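D-glycero-alpha-D-manno-heptose 7-phosphate kinase (PDB 4N3O) catalyses the ATP-dependent phosphorylation of D-glycero-alpha-D-manno-heptose 7-phosphate at C-1, giving the 1,7-bisphosphate on the pathway to GDP-heptose and the capsule polysaccharide. Local coordinates at residues I49-G54 and P99-L104; L198-V203 and V308-K313; E279-L284 and K318-E323. One frame throughout, in Å; residues are numbered along the deposited sequence.

Contact 1 (I49-G54 and P99-L104); sequences IKREDG and PLSFSL
Arg51 lays the aliphatic part of its side chain across the backbone of Phe102. Its CG, set between the backbone N and the carbonyl carbon (chi1 51°), comes within 3.4 Å of Phe102 CA, and its CD lies 3.5 Å from Phe102 C. Beyond them the chain bends, and Arg51 NH2 meets Asp53 OD2 at 2.6 Å in a salt bridge that ties the guanidinium back to its own loop. Ser101 points its hydroxyl at that loop: OG is anti to the backbone N (chi1 -171°) and lies 2.9 Å from Arg51 O, while its hydrogen bond goes to Lys55 O. Ile49 and Ser103 share one face of the sheet, where Ile49 CB touches Ser103 OG at 3.5 Å; that hydroxyl bonds to His105 NE2. Lys50 and Phe102 emerge on the other face, and the phenyl ring leads away from segment 49-54 to pack on Leu48 of the same strand. Backbone bonds fix this register as an antiparallel ladder. Ile49 N gives to Ser103 O and Ser103 N returns to Ile49 O, both at 2.8 Å; beyond this pair Arg51 N gives a longer, nearly straight bond to Ser101 O (3.3 Å), from above the carbonyl plane. Strand 102-108, in the N-terminal half of the GHMP kinase, is flanked by strand 42-50, antiparallel, and strand 55-60, parallel. On the Phe102 face lies helix 118-134, with Phe130 edge-to-face to the ring and Trp133 touching both Phe102 and Lys50.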
loop_
_atom_site.group_PDB
_atom_site.type_symbol
_atom_site.label_atom_id
_atom_site.label_comp_id
_atom_site.label_asym_id
_atom_site.label_seq_id
_atom_site.Cartn_x
_atom_site.Cartn_y
_atom_site.Cartn_z
ATOM N N ILE A 49 -15.702 18.969 7.452
ATOM C CA ILE A 49 -17.027 19.309 6.920
ATOM C C ILE A 49 -17.549 20.644 7.437
ATOM O O ILE A 49 -17.720 20.839 8.643
ATOM C CB ILE A 49 -18.090 18.233 7.257
ATOM C CG1 ILE A 49 -17.580 16.830 6.910
ATOM C CG2 ILE A 49 -19.390 18.500 6.501
ATOM C CD1 ILE A 49 -18.499 15.734 7.389
ATOM N N LYS A 50 -17.816 21.550 6.503
ATOM C CA LYS A 50 -18.380 22.845 6.835
ATOM C C LYS A 50 -19.797 22.649 7.354
ATOM O O LYS A 50 -20.557 21.829 6.825
ATOM C CB LYS A 50 -18.407 23.762 5.609
ATOM C CG LYS A 50 -19.049 25.121 5.895
ATOM C CD LYS A 50 -19.011 26.065 4.700
ATOM C CE LYS A 50 -19.673 27.399 5.044
ATOM N NZ LYS A 50 -19.530 28.398 3.955
ATOM N N ARG A 51 -20.135 23.385 8.403
ATOM C CA ARG A 51 -21.475 23.331 8.993
ATOM C C ARG A 51 -21.914 24.753 9.370
ATOM O O ARG A 51 -21.095 25.566 9.789
ATOM C CB ARG A 51 -21.512 22.354 10.178
ATOM C CG ARG A 51 -20.427 22.567 11.211
ATOM C CD ARG A 51 -20.328 21.407 12.199
ATOM N NE ARG A 51 -21.459 21.337 13.120
ATOM C CZ ARG A 51 -22.523 20.545 12.994
ATOM N NH1 ARG A 51 -22.639 19.696 11.982
ATOM N NH2 ARG A 51 -23.479 20.598 13.910
ATOM N N GLU A 52 -23.197 25.054 9.198
ATOM C CA GLU A 52 -23.701 26.401 9.462
ATOM C C GLU A 52 -24.604 26.453 10.673
ATOM O O GLU A 52 -25.800 26.666 10.553
ATOM C CB GLU A 52 -24.431 26.934 8.228
ATOM C CG GLU A 52 -23.558 26.935 6.980
ATOM C CD GLU A 52 -24.264 27.481 5.757
ATOM O OE1 GLU A 52 -25.157 28.346 5.911
ATOM O OE2 GLU A 52 -23.908 27.057 4.636
ATOM N N ASP A 53 -24.015 26.246 11.843
ATOM C CA ASP A 53 -24.752 26.296 13.099
ATOM C C ASP A 53 -23.856 26.838 14.216
ATOM O O ASP A 53 -24.128 26.638 15.398
ATOM C CB ASP A 53 -25.277 24.910 13.469
ATOM C CG ASP A 53 -24.165 23.917 13.713
ATOM O OD1 ASP A 53 -23.064 24.100 13.142
ATOM O OD2 ASP A 53 -24.393 22.948 14.471
ATOM N N GLY A 54 -22.780 27.520 13.835
ATOM C CA GLY A 54 -21.866 28.098 14.810
ATOM C C GLY A 54 -21.239 27.092 15.750
ATOM O O GLY A 54 -20.934 27.418 16.894
ATOM N N PRO A 99 -14.287 33.797 13.189
ATOM C CA PRO A 99 -14.554 32.419 13.581
ATOM C C PRO A 99 -15.025 31.560 12.401
ATOM O O PRO A 99 -15.474 32.085 11.383
ATOM C CB PRO A 99 -15.672 32.548 14.624
ATOM C CG PRO A 99 -15.807 34.009 14.924
ATOM C CD PRO A 99 -15.283 34.736 13.736
ATOM N N LEU A 100 -14.910 30.245 12.547
ATOM C CA LEU A 100 -15.319 29.312 11.501
ATOM C C LEU A 100 -16.168 28.220 12.129
ATOM O O LEU A 100 -16.013 27.914 13.324
ATOM C CB LEU A 100 -14.087 28.692 10.839
ATOM C CG LEU A 100 -13.041 29.678 10.306
ATOM C CD1 LEU A 100 -11.762 28.919 9.986
ATOM C CD2 LEU A 100 -13.546 30.456 9.095
ATOM N N SER A 101 -17.060 27.633 11.333
ATOM C CA SER A 101 -17.928 26.562 11.829
ATOM C C SER A 101 -17.722 25.305 10.973
ATOM O O SER A 101 -17.906 25.337 9.756
ATOM C CB SER A 101 -19.385 27.028 11.843
ATOM O OG SER A 101 -20.224 26.091 12.508
ATOM N N PHE A 102 -17.351 24.200 11.619
ATOM C CA PHE A 102 -17.016 22.970 10.910
ATOM C C PHE A 102 -16.844 21.816 11.864
ATOM O O PHE A 102 -16.763 22.023 13.076
ATOM C CB PHE A 102 -15.647 23.148 10.255
ATOM C CG PHE A 102 -14.539 23.350 11.265
ATOM C CD1 PHE A 102 -14.221 24.620 11.722
ATOM C CD2 PHE A 102 -13.870 22.264 11.805
ATOM C CE1 PHE A 102 -13.237 24.803 12.680
ATOM C CE2 PHE A 102 -12.872 22.438 12.751
ATOM C CZ PHE A 102 -12.552 23.708 13.192
ATOM N N SER A 103 -16.742 20.609 11.298
ATOM C CA SER A 103 -16.449 19.392 12.060
ATOM C C SER A 103 -15.201 18.784 11.420
ATOM O O SER A 103 -15.091 18.753 10.207
ATOM C CB SER A 103 -17.600 18.397 12.030
ATOM O OG SER A 103 -17.792 17.854 10.740
ATOM N N LEU A 104 -14.269 18.319 12.247
ATOM C CA LEU A 104 -13.013 17.756 11.796
ATOM C C LEU A 104 -12.916 16.329 12.323
ATOM O O LEU A 104 -13.001 16.113 13.538
ATOM C CB LEU A 104 -11.853 18.591 12.340
ATOM C CG LEU A 104 -10.451 18.130 11.946
ATOM C CD1 LEU A 104 -10.276 18.285 10.445
ATOM C CD2 LEU A 104 -9.383 18.896 12.698
#

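Contact 2 (L198-V203 and V308-K313)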
loop_
_atom_site.group_PDB
_atom_site.type_symbol
_atom_site.label_atom_id
_atom_site.label_comp_id
_atom_site.label_asym_id
_atom_site.label_seq_id
_atom_site.Cartn_x
_atom_site.Cartn_y
_atom_site.Cartn_z
ATOM N N LEU A 198 13.442 -2.508 -2.664
ATOM C CA LEU A 198 13.494 -2.306 -1.207
ATOM C C LEU A 198 12.286 -2.952 -0.519
ATOM O O LEU A 198 12.452 -3.614 0.513
ATOM C CB LEU A 198 13.571 -0.839 -0.847
ATOM C CG LEU A 198 14.957 -0.247 -0.765
ATOM C CD1 LEU A 198 14.829 1.261 -0.604
ATOM C CD2 LEU A 198 15.711 -0.863 0.422
ATOM N N GLU A 199 11.090 -2.759 -1.085
ATOM C CA GLU A 199 9.856 -3.383 -0.545
ATOM C C GLU A 199 9.974 -4.903 -0.551
ATOM O O GLU A 199 9.552 -5.561 0.393
ATOM C CB GLU A 199 8.627 -2.981 -1.354
ATOM C CG GLU A 199 8.297 -1.507 -1.246
ATOM C CD GLU A 199 7.461 -0.945 -2.408
ATOM O OE1 GLU A 199 6.899 -1.711 -3.226
ATOM O OE2 GLU A 199 7.361 0.302 -2.495
ATOM N N ALA A 200 10.549 -5.462 -1.618
ATOM C CA ALA A 200 10.692 -6.933 -1.722
ATOM C C ALA A 200 11.622 -7.487 -0.644
ATOM O O ALA A 200 11.457 -8.630 -0.207
ATOM C CB ALA A 200 11.196 -7.323 -3.100
ATOM N N ARG A 201 12.573 -6.655 -0.206
ATOM C CA ARG A 201 13.558 -7.021 0.811
ATOM C C ARG A 201 13.146 -6.656 2.220
ATOM O O ARG A 201 13.937 -6.815 3.126
ATOM C CB ARG A 201 14.829 -6.193 0.629
ATOM C CG ARG A 201 15.479 -6.143 -0.729
ATOM C CD ARG A 201 16.536 -7.170 -0.914
ATOM N NE ARG A 201 17.375 -6.806 -2.040
ATOM C CZ ARG A 201 18.395 -7.536 -2.463
ATOM N NH1 ARG A 201 19.105 -7.137 -3.510
ATOM N NH2 ARG A 201 18.692 -8.680 -1.852
ATOM N N THR A 202 11.960 -6.133 2.449
ATOM C CA THR A 202 11.693 -5.684 3.793
ATOM C C THR A 202 10.384 -6.137 4.417
ATOM O O THR A 202 9.394 -6.352 3.742
ATOM C CB THR A 202 11.804 -4.123 3.882
ATOM O OG1 THR A 202 10.908 -3.495 2.977
ATOM C CG2 THR A 202 13.202 -3.646 3.537
ATOM N N VAL A 203 10.424 -6.291 5.735
ATOM C CA VAL A 203 9.278 -6.675 6.531
ATOM C C VAL A 203 9.154 -5.714 7.712
ATOM O O VAL A 203 10.123 -5.438 8.400
ATOM C CB VAL A 203 9.441 -8.090 7.094
ATOM C CG1 VAL A 203 8.310 -8.398 8.075
ATOM C CG2 VAL A 203 9.484 -9.104 5.971
ATOM N N VAL A 308 15.383 -8.793 4.420
ATOM C CA VAL A 308 15.319 -10.226 4.196
ATOM C C VAL A 308 15.477 -10.570 2.728
ATOM O O VAL A 308 15.203 -9.770 1.840
ATOM C CB VAL A 308 13.948 -10.777 4.638
ATOM C CG1 VAL A 308 12.834 -10.217 3.764
ATOM C CG2 VAL A 308 13.932 -12.296 4.599
ATOM N N ASP A 309 15.944 -11.770 2.480
ATOM C CA ASP A 309 16.044 -12.243 1.134
ATOM C C ASP A 309 14.592 -12.428 0.651
ATOM O O ASP A 309 13.779 -13.069 1.333
ATOM C CB ASP A 309 16.780 -13.564 1.131
ATOM C CG ASP A 309 16.823 -14.199 -0.216
ATOM O OD1 ASP A 309 16.887 -13.483 -1.237
ATOM O OD2 ASP A 309 16.822 -15.440 -0.241
ATOM N N PRO A 310 14.252 -11.855 -0.503
ATOM C CA PRO A 310 12.892 -12.004 -1.002
ATOM C C PRO A 310 12.416 -13.450 -1.119
ATOM O O PRO A 310 11.263 -13.730 -0.850
ATOM C CB PRO A 310 12.960 -11.340 -2.365
ATOM C CG PRO A 310 14.015 -10.282 -2.181
ATOM C CD PRO A 310 15.055 -10.951 -1.340
ATOM N N THR A 311 13.290 -14.380 -1.473
ATOM C CA THR A 311 12.854 -15.784 -1.558
ATOM C C THR A 311 12.637 -16.419 -0.182
ATOM O O THR A 311 12.331 -17.602 -0.090
ATOM C CB THR A 311 13.853 -16.648 -2.333
ATOM O OG1 THR A 311 15.056 -16.783 -1.579
ATOM C CG2 THR A 311 14.165 -16.027 -3.671
ATOM N N LYS A 312 12.809 -15.640 0.881
ATOM C CA LYS A 312 12.633 -16.149 2.247
ATOM C C LYS A 312 11.598 -15.336 3.004
ATOM O O LYS A 312 11.214 -15.689 4.118
ATOM C CB LYS A 312 13.934 -15.993 3.015
ATOM C CG LYS A 312 15.155 -16.706 2.461
ATOM C CD LYS A 312 15.381 -18.063 3.077
ATOM C CE LYS A 312 16.826 -18.486 2.827
ATOM N NZ LYS A 312 17.193 -19.737 3.538
ATOM N N LYS A 313 11.148 -14.244 2.398
ATOM C CA LYS A 313 10.241 -13.330 3.071
ATOM C C LYS A 313 8.929 -13.961 3.499
ATOM O O LYS A 313 8.411 -13.636 4.565
ATOM C CB LYS A 313 9.992 -12.106 2.189
ATOM C CG LYS A 313 8.994 -11.121 2.737
ATOM C CD LYS A 313 9.057 -9.819 1.953
ATOM C CE LYS A 313 7.951 -8.872 2.357
ATOM N NZ LYS A 313 8.000 -7.623 1.551
#
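Lys313 reaches back with its ammonium group to two carbonyls where helix 192-200 gives way to strand 202-206. CG is anti to the backbone N (chi1 176°) and the chain beyond is extended; NZ gives a hydrogen bond to Thr202 O at 2.9 Å and a weak one to Glu199 O at 2.8 Å. Glu199 O also accepts from Thr202 N, and a positive charge among carbonyls at the C-terminal end of a helix is probably favourable. Within the same turn Thr202 OG1 bonds to Leu198 O at 2.9 Å. The direct backbone bond across the contact is Val308 N to Arg201 O (2.8 Å, 159° at the hydrogen), with Arg201 CA-H directed at Val308 O. It lies at the end of the pairing of strands 202-206 and 303-308, continued by the bonding of Val203 with Phe306, in the four-stranded antiparallel sheet of the GHMP kinase C-terminal domain; the chain then turns through Pro310 into helix 313-320, with Lys312 as N-cap. Among the apolar contacts, Val203 and the methylenes of Lys313 slide past each other in opposite directions, Val203 CG2 lying 3.8 Å from Lys313 CG. Val203 CG2 also meets Val308 CG1. Ala200 CB packs 4.2 Å from Pro310 CG, and the Ala200 carbonyl oxygen lies against the same ring. Pro310 CD is 4.1 Å from Arg201 CD, the two side chains crossing obliquely; Arg201 NE forms a salt bridge with Glu197. From the second subunit, Arg8 packs on Arg201 and Pro310, and Tyr107 on Lys313.

Contact 3 (E279-L284 and K318-E323); sequences ERIYKL and KALRKE
Leu284 and Leu320 make the closest apolar pair between segments 279-284 and 318-323, their CD2 methyls 3.7 Å apart. With CG anti to the backbone N (chi1 167°), Leu284 carries its two methyls toward segment 318-323, and CD2 also touches Ala319 CB at 4.2 Å. Ile281 adds CG2 against Leu320 CD2 and slides its CD1 past Glu323 CG in the opposite direction. Glu323 belongs to both the apolar and the charged part. Its bend at chi2 (-65°) brings the carboxyl carbon round, and the side chain meets Leu284 tip to tip, with OE1 3.3 Å from Leu284 CD1. The charged part is a salt bridge in which Arg280 NH2 gives a weak hydrogen bond to Glu323 OE2 (3.1 Å). Guanidinium and carboxylate planes stand 57° apart, a poor match for a paired bidentate bridge, and Arg280 NH1 has a second acidic partner in Glu277. A type I turn from Leu320 to Glu323, closed by Glu323 N to Leu320 O, carries the acid into place. Beneath both helices runs the C-terminal sheet: Ile281 rests on Tyr205 and Met304, Leu320 on Val203, Phe306 and Val327.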
loop_
_atom_site.group_PDB
_atom_site.type_symbol
_atom_site.label_atom_id
_atom_site.label_comp_id
_atom_site.label_asym_id
_atom_site.label_seq_id
_atom_site.Cartn_x
_atom_site.Cartn_y
_atom_site.Cartn_z
ATOM N N GLU A 279 14.980 -9.054 21.824
ATOM C CA GLU A 279 16.164 -9.833 21.458
ATOM C C GLU A 279 15.754 -11.225 20.943
ATOM O O GLU A 279 16.370 -11.756 20.008
ATOM C CB GLU A 279 17.109 -9.946 22.660
ATOM C CG GLU A 279 18.434 -10.661 22.403
ATOM C CD GLU A 279 19.339 -10.695 23.641
ATOM O OE1 GLU A 279 18.922 -10.206 24.719
ATOM O OE2 GLU A 279 20.474 -11.213 23.543
ATOM N N ARG A 280 14.700 -11.793 21.535
ATOM C CA ARG A 280 14.220 -13.093 21.124
ATOM C C ARG A 280 13.572 -12.962 19.737
ATOM O O ARG A 280 13.748 -13.816 18.890
ATOM C CB ARG A 280 13.198 -13.656 22.115
ATOM C CG ARG A 280 13.206 -15.186 22.157
ATOM C CD ARG A 280 11.973 -15.835 22.780
ATOM N NE ARG A 280 10.905 -16.124 21.804
ATOM C CZ ARG A 280 9.796 -15.404 21.619
ATOM N NH1 ARG A 280 9.551 -14.329 22.343
ATOM N NH2 ARG A 280 8.912 -15.782 20.711
ATOM N N ILE A 281 12.830 -11.874 19.514
ATOM C CA ILE A 281 12.162 -11.647 18.233
ATOM C C ILE A 281 13.192 -11.434 17.132
ATOM O O ILE A 281 13.057 -12.005 16.053
ATOM C CB ILE A 281 11.153 -10.478 18.308
ATOM C CG1 ILE A 281 9.984 -10.838 19.238
ATOM C CG2 ILE A 281 10.603 -10.133 16.928
ATOM C CD1 ILE A 281 9.132 -12.005 18.752
ATOM N N TYR A 282 14.226 -10.640 17.413
ATOM C CA TYR A 282 15.322 -10.416 16.465
ATOM C C TYR A 282 15.935 -11.767 16.081
ATOM O O TYR A 282 16.075 -12.081 14.902
ATOM C CB TYR A 282 16.388 -9.521 17.090
ATOM C CG TYR A 282 17.573 -9.230 16.184
ATOM C CD1 TYR A 282 17.540 -8.176 15.262
ATOM C CD2 TYR A 282 18.738 -9.997 16.265
ATOM C CE1 TYR A 282 18.626 -7.913 14.435
ATOM C CE2 TYR A 282 19.829 -9.743 15.445
ATOM C CZ TYR A 282 19.772 -8.702 14.534
ATOM O OH TYR A 282 20.864 -8.463 13.724
ATOM N N LYS A 283 16.282 -12.560 17.089
ATOM C CA LYS A 283 16.820 -13.905 16.900
ATOM C C LYS A 283 15.929 -14.729 15.972
ATOM O O LYS A 283 16.395 -15.344 15.014
ATOM C CB LYS A 283 16.871 -14.607 18.254
ATOM C CG LYS A 283 17.251 -16.080 18.228
ATOM C CD LYS A 283 16.815 -16.798 19.513
ATOM C CE LYS A 283 17.319 -16.146 20.806
ATOM N NZ LYS A 283 18.801 -16.084 20.903
ATOM N N LEU A 284 14.643 -14.751 16.282
ATOM C CA LEU A 284 13.671 -15.505 15.503
ATOM C C LEU A 284 13.631 -15.051 14.044
ATOM O O LEU A 284 13.445 -15.857 13.142
ATOM C CB LEU A 284 12.291 -15.386 16.158
ATOM C CG LEU A 284 11.024 -15.820 15.403
ATOM C CD1 LEU A 284 9.828 -15.778 16.332
ATOM C CD2 LEU A 284 10.741 -14.932 14.212
ATOM N N LYS A 318 5.493 -15.696 7.918
ATOM C CA LYS A 318 4.754 -16.794 8.518
ATOM C C LYS A 318 5.183 -17.035 9.983
ATOM O O LYS A 318 4.342 -17.261 10.863
ATOM C CB LYS A 318 4.937 -18.055 7.663
ATOM C CG LYS A 318 4.071 -19.237 8.061
ATOM C CD LYS A 318 4.277 -20.440 7.142
ATOM C CE LYS A 318 5.646 -21.079 7.336
ATOM N NZ LYS A 318 5.834 -22.260 6.458
ATOM N N ALA A 319 6.480 -16.994 10.257
ATOM C CA ALA A 319 6.922 -17.200 11.631
ATOM C C ALA A 319 6.440 -16.017 12.493
ATOM O O ALA A 319 5.867 -16.217 13.560
ATOM C CB ALA A 319 8.435 -17.372 11.707
ATOM N N LEU A 320 6.619 -14.794 12.005
ATOM C CA LEU A 320 6.180 -13.623 12.767
ATOM C C LEU A 320 4.665 -13.594 13.062
ATOM O O LEU A 320 4.268 -13.207 14.165
ATOM C CB LEU A 320 6.625 -12.318 12.090
ATOM C CG LEU A 320 8.138 -12.021 12.070
ATOM C CD1 LEU A 320 8.386 -10.748 11.307
ATOM C CD2 LEU A 320 8.730 -11.884 13.469
ATOM N N ARG A 321 3.823 -14.021 12.118
ATOM C CA ARG A 321 2.368 -14.014 12.363
ATOM C C ARG A 321 1.933 -14.901 13.547
ATOM O O ARG A 321 0.794 -14.789 14.014
ATOM C CB ARG A 321 1.555 -14.441 11.131
ATOM C CG ARG A 321 1.669 -13.571 9.880
ATOM C CD ARG A 321 0.488 -13.850 8.941
ATOM N NE ARG A 321 0.715 -13.477 7.538
ATOM C CZ ARG A 321 0.698 -12.235 7.050
ATOM N NH1 ARG A 321 0.509 -11.185 7.847
ATOM N NH2 ARG A 321 0.914 -12.040 5.752
ATOM N N LYS A 322 2.817 -15.786 14.015
ATOM C CA LYS A 322 2.498 -16.682 15.139
ATOM C C LYS A 322 2.832 -16.039 16.468
ATOM O O LYS A 322 2.560 -16.604 17.525
ATOM C CB LYS A 322 3.263 -17.997 15.022
ATOM C CG LYS A 322 2.879 -18.787 13.799
ATOM C CD LYS A 322 3.729 -20.020 13.608
ATOM C CE LYS A 322 3.342 -20.699 12.301
ATOM N NZ LYS A 322 4.364 -21.672 11.848
ATOM N N GLU A 323 3.424 -14.859 16.411
ATOM C CA GLU A 323 3.797 -14.149 17.611
ATOM C C GLU A 323 2.712 -13.144 17.960
ATOM O O GLU A 323 1.755 -12.959 17.201
ATOM C CB GLU A 323 5.157 -13.498 17.412
ATOM C CG GLU A 323 6.264 -14.514 17.112
ATOM C CD GLU A 323 6.529 -15.476 18.274
ATOM O OE1 GLU A 323 7.131 -16.553 18.051
ATOM O OE2 GLU A 323 6.129 -15.162 19.419
#

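How the contacts relate
Contacts 2 and 3 are neighbours in the C-terminal domain, their centres 15 Å apart, and they interlock along the chain because their segments alternate. They meet where Val203 CG1 packs on Leu320 CD1 at 4.0 Å. Helix 313-320 starts in contact 2 and runs into contact 3. Contact 1 lies across the chain's centre, about 47 Å from contact 2 and 48 Å from contact 3 between centres. Side chain to side chain, Ser103 is about 11 Å from Ser60 and Thr202 about 12 Å from Leu116, Ser60 and Leu116 being inferred to bind ATP; contact 3 is remote from such sites. In the dimer, strand 102-108 of the second subunit, whose start forms contact 1 there, packs on contact 2, with His105 on Thr311.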